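PvdO (Pseudomonas aeruginosa, PDB 5HHA) binds calcium and, as a periplasmic relative of formylglycine-generating enzymes, probably takes part in maturation of the pyoverdine chromophore. Local coordinates at residues 196-200 with 201-205. Residues are numbered along the deposited sequence; the frame is centred on the assembly and turned at random.
Sequences FTSPV and GSFPP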
loop_
_atom_site.group_PDB
_atom_site.type_symbol
_atom_site.label_atom_id
_atom_site.label_comp_id
_atom_site.label_asym_id
_atom_site.label_seq_id
_atom_site.Cartn_x
_atom_site.Cartn_y
_atom_site.Cartn_z
ATOM N N PHE A 196 -5.368 -14.789 7.999
ATOM C CA PHE A 196 -5.108 -14.211 6.691
ATOM C C PHE A 196 -5.425 -12.722 6.753
ATOM O O PHE A 196 -5.184 -12.098 7.778
ATOM C CB PHE A 196 -5.884 -14.978 5.616
ATOM C CG PHE A 196 -5.602 -16.446 5.651
ATOM C CD1 PHE A 196 -4.461 -16.951 5.082
ATOM C CD2 PHE A 196 -6.450 -17.306 6.328
ATOM C CE1 PHE A 196 -4.183 -18.310 5.133
ATOM C CE2 PHE A 196 -6.184 -18.676 6.386
ATOM C CZ PHE A 196 -5.058 -19.165 5.796
ATOM N N THR A 197 -5.909 -12.116 5.668
ATOM C CA THR A 197 -6.201 -10.676 5.706
ATOM C C THR A 197 -7.430 -10.386 6.568
ATOM O O THR A 197 -8.252 -11.290 6.851
ATOM C CB THR A 197 -6.384 -10.099 4.307
ATOM O OG1 THR A 197 -7.419 -10.845 3.655
ATOM C CG2 THR A 197 -5.103 -10.185 3.498
ATOM N N SER A 198 -7.561 -9.137 6.968
ATOM C CA SER A 198 -8.661 -8.624 7.748
ATOM C C SER A 198 -9.433 -7.630 6.897
ATOM O O SER A 198 -8.909 -7.031 5.968
ATOM C CB SER A 198 -8.108 -7.910 8.993
ATOM O OG SER A 198 -6.989 -7.066 8.655
ATOM N N PRO A 199 -10.720 -7.423 7.212
ATOM C CA PRO A 199 -11.438 -6.364 6.511
ATOM C C PRO A 199 -10.673 -5.072 6.652
ATOM O O PRO A 199 -10.095 -4.793 7.697
ATOM C CB PRO A 199 -12.794 -6.295 7.239
ATOM C CG PRO A 199 -12.924 -7.613 7.918
ATOM C CD PRO A 199 -11.534 -8.097 8.232
ATOM N N VAL A 200 -10.686 -4.246 5.624
ATOM C CA VAL A 200 -9.948 -2.995 5.697
ATOM C C VAL A 200 -10.491 -2.157 6.853
ATOM O O VAL A 200 -11.711 -2.133 7.109
ATOM C CB VAL A 200 -9.980 -2.236 4.359
ATOM C CG1 VAL A 200 -9.359 -3.101 3.256
ATOM C CG2 VAL A 200 -11.413 -1.790 3.991
ATOM N N GLY A 201 -9.593 -1.494 7.580
ATOM C CA GLY A 201 -10.004 -0.630 8.672
ATOM C C GLY A 201 -10.332 -1.352 9.970
ATOM O O GLY A 201 -11.122 -0.830 10.772
ATOM N N SER A 202 -9.771 -2.531 10.215
ATOM C CA SER A 202 -10.040 -3.289 11.432
ATOM C C SER A 202 -9.184 -2.815 12.608
ATOM O O SER A 202 -9.338 -3.343 13.728
ATOM C CB SER A 202 -9.832 -4.780 11.210
ATOM O OG SER A 202 -10.796 -5.281 10.295
ATOM N N PHE A 203 -8.315 -1.837 12.370
ATOM C CA PHE A 203 -7.429 -1.289 13.405
ATOM C C PHE A 203 -7.500 0.233 13.283
ATOM O O PHE A 203 -8.011 0.758 12.289
ATOM C CB PHE A 203 -5.982 -1.790 13.200
ATOM C CG PHE A 203 -5.886 -3.283 13.117
ATOM C CD1 PHE A 203 -6.005 -3.942 11.913
ATOM C CD2 PHE A 203 -5.753 -4.053 14.263
ATOM C CE1 PHE A 203 -5.990 -5.341 11.861
ATOM C CE2 PHE A 203 -5.719 -5.415 14.206
ATOM C CZ PHE A 203 -5.848 -6.069 13.010
ATOM N N PRO A 204 -6.968 0.975 14.258
ATOM C CA PRO A 204 -7.112 2.429 14.204
ATOM C C PRO A 204 -6.342 3.057 13.069
ATOM O O PRO A 204 -5.335 2.481 12.597
ATOM C CB PRO A 204 -6.522 2.891 15.544
ATOM C CG PRO A 204 -6.735 1.718 16.464
ATOM C CD PRO A 204 -6.500 0.520 15.580
ATOM N N PRO A 205 -6.777 4.226 12.615
ATOM C CA PRO A 205 -6.061 4.925 11.560
ATOM C C PRO A 205 -4.881 5.689 12.125
ATOM O O PRO A 205 -4.798 5.886 13.354
ATOM C CB PRO A 205 -7.111 5.886 11.020
ATOM C CG PRO A 205 -7.916 6.230 12.226
ATOM C CD PRO A 205 -7.978 4.968 13.054
HETATM O O HOH W 1 -7.610 -4.382 8.727
#
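Pro-199 to Ser-202 form a type II beta turn, with Val-200 and Gly-201 at its two corners and Gly-201 at positive phi. Ser-202 reaches back over the turn, its OG donating to Pro-199 O at 2.7 Å. The hydroxyl comes in at 130° to the C=O bond, 27° out of the carbonyl plane. With chi1 at -66°, OG lies beside its own backbone N, a setting that turns it back to Pro-199. The same OG rests against the proline ring, 3.6 Å from Pro-199 CD. A water completes the grip, donating to Pro-199 O at 2.7 Å, accepting from Ser-202 N at 3.2 Å and bonding Ser-198 OG at 2.8 Å, so Pro-199 O takes two hydrogen bonds. The turn belongs to the long loop between helix 154-162 and strand 218-221, within the sulfatase-modifying-factor-like domain, and follows closely on the calcium site. Ser-198 OG also receives a weak hydrogen bond from the calcium ligand Asn-186, whose ND2 binds Phe-196 O as well. Just after the turn, Phe-203 brings the edge of its ring to Ser-198, CE1 standing 3.8 Å from OG, which lies in the ring plane. The CB of Val-200 points away from the returning chain, and its side chain packs on Tyr-82, while Gly-201 N is held by Asp-212 OD2.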